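Local coordinates for protein deoxyribodipyrimidine photo-lyase (Oryza sativa Japonica Group, PDB 3UMV) that uses light energy and one bound FAD per subunit to split UV-induced cyclobutane pyrimidine dimers in DNA back into separate pyrimidines, at residues P23-R27 with N170-T176; D375-S381 with Y398-I403. Numbering follows the deposited sequence.

Overall arrangement
Contact 1 (23-27 with 170-176) comes first along the chain and closes before contact 2 (375-381 with 398-403) opens. Their centres lie 37 Å apart, on opposite sides of the chain's centre, and their nearest atoms are about 22 Å apart. Contact 1 belongs to the N-terminal alpha/beta domain, at the edge strand 26-28 of its mixed sheet, and packs against helix 310-333 of the helical FAD-binding part, N170 touching R324 and E325. Contact 2, N-cap residue D375 included, pairs helices 376-388 and 393-405 on the side of the flavin away from that sheet. Contact 1 thus sits where the sheet domain meets the FAD-binding helices; contact 2 holds two tryptophans predicted to carry electrons to FAD.

Contact 1 of 2, residues P23-R27 with N170-T176; sequences PSRVR and NVVPVWT
The chain at 23-25 makes one 3-10 turn, V26 N bonding to P23 O at 3.0 Å, then extends into strand 26-28. In the partner, N170, V172 and P173 are extended, with a kink at V171 (phi/psi -64/-50); the chain turns at V174 and W175, so that T176 N bonds to P173 O at 2.9 Å. The backbones come closest at R25 and P173 (CA atoms 5.3 Å apart). W175 (chi1 36°, chi2 71°) points its indole at the 3-10 turn, and W175 NE1 donates to S24 O at 2.8 Å. R27 CB lies over one face of the W175 ring, 4.2 Å from the six-membered centroid, a CH-pi contact; the t, t, p side chain then runs on to Q165. Strand 26-28 is the antiparallel edge strand of the photolyase alpha/beta domain, beside strand 162-166. The chain leaving that neighbour becomes segment 170-176, which folds back onto the sheet edge. R25 (chi1 m) starts away from 170-176 but, stretched out by its t, t torsions, runs past P173 (CG to CG 3.7 Å) until R25 NH2 donates to V171 O at 2.7 Å. The same NH2 gives a second bond, 2.8 Å, to a water that donates to N170 O, also at 2.8 Å, while R25 NH1 bonds to the backbone O of Y199. N170 (m) sends its amide to D167 and D328, and V171 N bonds to E325, a FAD-binding position by similarity.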
loop_
_atom_site.group_PDB
_atom_site.type_symbol
_atom_site.label_atom_id
_atom_site.label_comp_id
_atom_site.label_asym_id
_atom_site.label_seq_id
_atom_site.Cartn_x
_atom_site.Cartn_y
_atom_site.Cartn_z
ATOM N N PRO A 23 13.838 19.221 0.026
ATOM C CA PRO A 23 12.690 20.107 -0.222
ATOM C C PRO A 23 11.707 19.597 -1.283
ATOM O O PRO A 23 10.519 19.923 -1.201
ATOM C CB PRO A 23 13.343 21.427 -0.678
ATOM C CG PRO A 23 14.758 21.088 -0.976
ATOM C CD PRO A 23 15.117 19.929 -0.101
ATOM N N SER A 24 12.173 18.816 -2.254
ATOM C CA SER A 24 11.259 18.295 -3.268
ATOM C C SER A 24 10.281 17.294 -2.658
ATOM O O SER A 24 9.210 17.062 -3.213
ATOM C CB SER A 24 12.013 17.696 -4.459
ATOM O OG SER A 24 12.711 18.711 -5.171
ATOM N N ARG A 25 10.625 16.728 -1.500
ATOM C CA ARG A 25 9.712 15.807 -0.810
ATOM C C ARG A 25 8.605 16.538 -0.043
ATOM O O ARG A 25 7.655 15.910 0.402
ATOM C CB ARG A 25 10.450 14.906 0.191
ATOM C CG ARG A 25 11.620 14.104 -0.351
ATOM C CD ARG A 25 11.958 12.997 0.633
ATOM N NE ARG A 25 13.315 12.478 0.483
ATOM C CZ ARG A 25 13.617 11.391 -0.226
ATOM N NH1 ARG A 25 14.886 10.959 -0.313
ATOM N NH2 ARG A 25 12.646 10.739 -0.846
ATOM N N VAL A 26 8.742 17.857 0.110
ATOM C CA VAL A 26 7.853 18.659 0.950
ATOM C C VAL A 26 6.957 19.592 0.139
ATOM O O VAL A 26 7.434 20.405 -0.640
ATOM C CB VAL A 26 8.660 19.493 1.971
ATOM C CG1 VAL A 26 7.734 20.357 2.821
ATOM C CG2 VAL A 26 9.496 18.571 2.851
ATOM N N ARG A 27 5.652 19.447 0.310
ATOM C CA ARG A 27 4.698 20.305 -0.371
ATOM C C ARG A 27 4.042 21.177 0.690
ATOM O O ARG A 27 3.361 20.674 1.578
ATOM C CB ARG A 27 3.667 19.454 -1.125
ATOM C CG ARG A 27 2.508 20.244 -1.708
ATOM C CD ARG A 27 1.636 19.386 -2.625
ATOM N NE ARG A 27 0.652 18.597 -1.887
ATOM C CZ ARG A 27 -0.607 18.979 -1.682
ATOM N NH1 ARG A 27 -1.035 20.140 -2.160
ATOM N NH2 ARG A 27 -1.443 18.200 -1.000
ATOM N N ASN A 170 7.347 7.166 -1.115
ATOM C CA ASN A 170 8.050 6.909 -2.356
ATOM C C ASN A 170 9.510 7.363 -2.247
ATOM O O ASN A 170 9.800 8.326 -1.546
ATOM C CB ASN A 170 7.372 7.651 -3.504
ATOM C CG ASN A 170 5.978 7.124 -3.795
ATOM O OD1 ASN A 170 5.806 5.935 -4.067
ATOM N ND2 ASN A 170 4.969 7.995 -3.693
ATOM N N VAL A 171 10.413 6.668 -2.939
ATOM C CA VAL A 171 11.813 7.081 -2.999
ATOM C C VAL A 171 11.911 8.422 -3.697
ATOM O O VAL A 171 12.559 9.346 -3.202
ATOM C CB VAL A 171 12.708 6.055 -3.754
ATOM C CG1 VAL A 171 14.151 6.527 -3.767
ATOM C CG2 VAL A 171 12.608 4.682 -3.094
ATOM N N VAL A 172 11.284 8.519 -4.866
ATOM C CA VAL A 172 11.244 9.780 -5.585
ATOM C C VAL A 172 9.861 10.378 -5.347
ATOM O O VAL A 172 8.847 9.726 -5.606
ATOM C CB VAL A 172 11.482 9.574 -7.102
ATOM C CG1 VAL A 172 11.499 10.917 -7.832
ATOM C CG2 VAL A 172 12.803 8.827 -7.362
ATOM N N PRO A 173 9.800 11.614 -4.838
ATOM C CA PRO A 173 8.496 12.224 -4.544
ATOM C C PRO A 173 7.547 12.139 -5.726
ATOM O O PRO A 173 7.967 12.374 -6.866
ATOM C CB PRO A 173 8.863 13.678 -4.249
ATOM C CG PRO A 173 10.258 13.601 -3.721
ATOM C CD PRO A 173 10.929 12.474 -4.437
ATOM N N VAL A 174 6.289 11.787 -5.461
ATOM C CA VAL A 174 5.316 11.549 -6.527
ATOM C C VAL A 174 5.151 12.743 -7.493
ATOM O O VAL A 174 5.010 12.550 -8.706
ATOM C CB VAL A 174 3.942 11.148 -5.946
ATOM C CG1 VAL A 174 3.350 12.304 -5.100
ATOM C CG2 VAL A 174 2.994 10.758 -7.075
ATOM N N TRP A 175 5.175 13.967 -6.968
ATOM C CA TRP A 175 4.970 15.150 -7.815
ATOM C C TRP A 175 6.245 15.541 -8.568
ATOM O O TRP A 175 6.212 16.343 -9.504
ATOM C CB TRP A 175 4.438 16.330 -6.976
ATOM C CG TRP A 175 5.025 16.354 -5.616
ATOM C CD1 TRP A 175 6.318 16.662 -5.284
ATOM C CD2 TRP A 175 4.363 16.028 -4.390
ATOM N NE1 TRP A 175 6.497 16.557 -3.925
ATOM C CE2 TRP A 175 5.315 16.165 -3.354
ATOM C CE3 TRP A 175 3.060 15.645 -4.066
ATOM C CZ2 TRP A 175 5.005 15.920 -2.025
ATOM C CZ3 TRP A 175 2.750 15.415 -2.745
ATOM C CH2 TRP A 175 3.714 15.558 -1.737
ATOM N N THR A 176 7.364 14.943 -8.172
ATOM C CA THR A 176 8.652 15.208 -8.798
ATOM C C THR A 176 9.017 14.129 -9.819
ATOM O O THR A 176 9.620 14.419 -10.853
ATOM C CB THR A 176 9.752 15.275 -7.739
ATOM O OG1 THR A 176 9.469 16.351 -6.840
ATOM C CG2 THR A 176 11.110 15.497 -8.380
HETATM O O HOH W 1 9.852 11.038 -0.999
#

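Contact 2 of 2, residues D375-S381 with Y398-I403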
loop_
_atom_site.group_PDB
_atom_site.type_symbol
_atom_site.label_atom_id
_atom_site.label_comp_id
_atom_site.label_asym_id
_atom_site.label_seq_id
_atom_site.Cartn_x
_atom_site.Cartn_y
_atom_site.Cartn_z
ATOM N N ASP A 375 -12.600 -24.003 -13.228
ATOM C CA ASP A 375 -11.135 -23.897 -13.347
ATOM C C ASP A 375 -10.444 -24.107 -11.997
ATOM O O ASP A 375 -10.489 -23.230 -11.136
ATOM C CB ASP A 375 -10.797 -22.516 -13.924
ATOM C CG ASP A 375 -9.292 -22.289 -14.118
ATOM O OD1 ASP A 375 -8.920 -21.361 -14.879
ATOM O OD2 ASP A 375 -8.479 -23.033 -13.542
ATOM N N PRO A 376 -9.804 -25.274 -11.790
ATOM C CA PRO A 376 -9.239 -25.542 -10.467
ATOM C C PRO A 376 -8.028 -24.670 -10.150
ATOM O O PRO A 376 -7.765 -24.433 -8.981
ATOM C CB PRO A 376 -8.829 -27.014 -10.548
ATOM C CG PRO A 376 -8.605 -27.253 -11.990
ATOM C CD PRO A 376 -9.616 -26.412 -12.708
ATOM N N LEU A 377 -7.314 -24.222 -11.175
ATOM C CA LEU A 377 -6.199 -23.304 -10.991
ATOM C C LEU A 377 -6.721 -21.943 -10.492
ATOM O O LEU A 377 -6.183 -21.378 -9.547
ATOM C CB LEU A 377 -5.401 -23.153 -12.280
ATOM C CG LEU A 377 -4.242 -22.152 -12.193
ATOM C CD1 LEU A 377 -3.285 -22.499 -11.038
ATOM C CD2 LEU A 377 -3.500 -22.091 -13.513
ATOM N N TRP A 378 -7.800 -21.455 -11.098
ATOM C CA TRP A 378 -8.390 -20.195 -10.663
ATOM C C TRP A 378 -8.937 -20.331 -9.250
ATOM O O TRP A 378 -8.685 -19.492 -8.389
ATOM C CB TRP A 378 -9.487 -19.729 -11.620
ATOM C CG TRP A 378 -9.872 -18.315 -11.301
ATOM C CD1 TRP A 378 -9.324 -17.183 -11.845
ATOM C CD2 TRP A 378 -10.810 -17.874 -10.302
ATOM N NE1 TRP A 378 -9.882 -16.071 -11.271
ATOM C CE2 TRP A 378 -10.805 -16.458 -10.329
ATOM C CE3 TRP A 378 -11.672 -18.535 -9.409
ATOM C CZ2 TRP A 378 -11.604 -15.687 -9.475
ATOM C CZ3 TRP A 378 -12.480 -17.770 -8.576
ATOM C CH2 TRP A 378 -12.442 -16.356 -8.621
ATOM N N ASN A 379 -9.677 -21.411 -9.006
ATOM C CA ASN A 379 -10.189 -21.651 -7.671
ATOM C C ASN A 379 -9.090 -21.621 -6.620
ATOM O O ASN A 379 -9.291 -21.066 -5.541
ATOM C CB ASN A 379 -10.917 -23.003 -7.597
ATOM C CG ASN A 379 -12.204 -23.038 -8.394
ATOM O OD1 ASN A 379 -12.728 -24.122 -8.671
ATOM N ND2 ASN A 379 -12.728 -21.877 -8.767
ATOM N N ALA A 380 -7.940 -22.228 -6.930
ATOM C CA ALA A 380 -6.806 -22.262 -6.007
ATOM C C ALA A 380 -6.296 -20.855 -5.706
ATOM O O ALA A 380 -6.005 -20.533 -4.565
ATOM C CB ALA A 380 -5.657 -23.165 -6.572
ATOM N N SER A 381 -6.200 -20.022 -6.736
ATOM C CA SER A 381 -5.714 -18.661 -6.545
ATOM C C SER A 381 -6.681 -17.869 -5.670
ATOM O O SER A 381 -6.263 -17.147 -4.769
ATOM C CB SER A 381 -5.457 -17.962 -7.885
ATOM O OG SER A 381 -6.648 -17.676 -8.595
ATOM N N TYR A 398 -3.288 -13.853 -13.552
ATOM C CA TYR A 398 -4.173 -14.892 -14.068
ATOM C C TYR A 398 -5.584 -14.735 -13.495
ATOM O O TYR A 398 -6.568 -14.708 -14.226
ATOM C CB TYR A 398 -3.613 -16.266 -13.697
ATOM C CG TYR A 398 -4.429 -17.431 -14.202
ATOM C CD1 TYR A 398 -5.402 -18.031 -13.410
ATOM C CD2 TYR A 398 -4.228 -17.926 -15.484
ATOM C CE1 TYR A 398 -6.147 -19.121 -13.889
ATOM C CE2 TYR A 398 -4.960 -18.992 -15.965
ATOM C CZ TYR A 398 -5.919 -19.577 -15.177
ATOM O OH TYR A 398 -6.635 -20.636 -15.689
ATOM N N TRP A 399 -5.646 -14.586 -12.178
ATOM C CA TRP A 399 -6.897 -14.475 -11.426
ATOM C C TRP A 399 -7.770 -13.344 -11.945
ATOM O O TRP A 399 -8.960 -13.533 -12.231
ATOM C CB TRP A 399 -6.548 -14.266 -9.956
ATOM C CG TRP A 399 -7.673 -13.924 -9.056
ATOM C CD1 TRP A 399 -8.537 -14.792 -8.451
ATOM C CD2 TRP A 399 -8.014 -12.620 -8.582
ATOM N NE1 TRP A 399 -9.419 -14.098 -7.655
ATOM C CE2 TRP A 399 -9.122 -12.764 -7.723
ATOM C CE3 TRP A 399 -7.496 -11.343 -8.810
ATOM C CZ2 TRP A 399 -9.724 -11.675 -7.098
ATOM C CZ3 TRP A 399 -8.096 -10.270 -8.191
ATOM C CH2 TRP A 399 -9.188 -10.437 -7.340
ATOM N N ALA A 400 -7.198 -12.166 -12.106
ATOM C CA ALA A 400 -7.998 -11.033 -12.537
ATOM C C ALA A 400 -8.411 -11.135 -14.008
ATOM O O ALA A 400 -9.496 -10.698 -14.389
ATOM C CB ALA A 400 -7.260 -9.707 -12.262
ATOM N N LYS A 401 -7.535 -11.690 -14.837
ATOM C CA LYS A 401 -7.863 -11.876 -16.242
ATOM C C LYS A 401 -9.003 -12.867 -16.471
ATOM O O LYS A 401 -9.819 -12.687 -17.391
ATOM C CB LYS A 401 -6.627 -12.273 -17.032
ATOM C CG LYS A 401 -5.660 -11.115 -17.181
ATOM C CD LYS A 401 -4.531 -11.437 -18.132
ATOM C CE LYS A 401 -3.572 -10.231 -18.231
ATOM N NZ LYS A 401 -4.176 -9.107 -18.991
ATOM N N LYS A 402 -9.072 -13.918 -15.658
ATOM C CA LYS A 402 -10.217 -14.832 -15.754
ATOM C C LYS A 402 -11.525 -14.142 -15.366
ATOM O O LYS A 402 -12.590 -14.450 -15.901
ATOM C CB LYS A 402 -10.013 -16.078 -14.900
ATOM C CG LYS A 402 -8.894 -16.986 -15.375
ATOM C CD LYS A 402 -9.184 -17.519 -16.769
ATOM C CE LYS A 402 -8.042 -17.194 -17.706
ATOM N NZ LYS A 402 -8.105 -17.964 -18.993
ATOM N N ILE A 403 -11.459 -13.192 -14.437
ATOM C CA ILE A 403 -12.668 -12.477 -14.055
ATOM C C ILE A 403 -13.202 -11.684 -15.250
ATOM O O ILE A 403 -14.406 -11.677 -15.505
ATOM C CB ILE A 403 -12.420 -11.577 -12.842
ATOM C CG1 ILE A 403 -12.004 -12.423 -11.649
ATOM C CG2 ILE A 403 -13.668 -10.779 -12.495
ATOM C CD1 ILE A 403 -11.656 -11.620 -10.405
#
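W378 is the main bump of this interface: its indole fits knob-into-hole among Y398, W399, K402 and I403 of the facing helix. The axes of the segments 376-381 and 398-403 pass 9.8 Å apart at their closest, crossing at -118°, and W378 and W399 approach to 6.0 Å between CA atoms. Along one edge of the indole, W378 NE1 donates to W399 O at 2.9 Å, with an N-H...O angle of 167°. W378 CD1 lies 3.3 Å from K402 CB, and W378 CZ2 meets I403 CG1 at 3.9 Å. The two indoles are nearly parallel, 9° between planes, but slid apart; the five-membered centroids are 4.7 Å apart and W378 CZ2 reaches W399 CD1 at 3.4 Å. Both tryptophans are predicted to relay electrons as radicals, as in the photolyase tryptophan chain that reduces the flavin: the side chain of W399 comes within about 4 Å of the FAD (nearest atoms), and W378 is in edge-to-face contact with W406, the third predicted member. On another flank Y398 is the bump returned by the opposite helix. L377 CD2 sits over one face of the Y398 ring, 4.1 Å from its centroid, and W378 CB lies 4.1 Å from Y398 CE1. The phenol ends in a short hydrogen bond, Y398 OH to D375 OD1 at 2.5 Å, while D375 OD2 caps the helix from the N-cap position, accepting from W378 N at 3.0 Å. S381 OG, tied to W378 O at 2.7 Å, meets the W399 ring edge with W399 CD1 3.5 Å away, and W399 NE1 bonds to Q382.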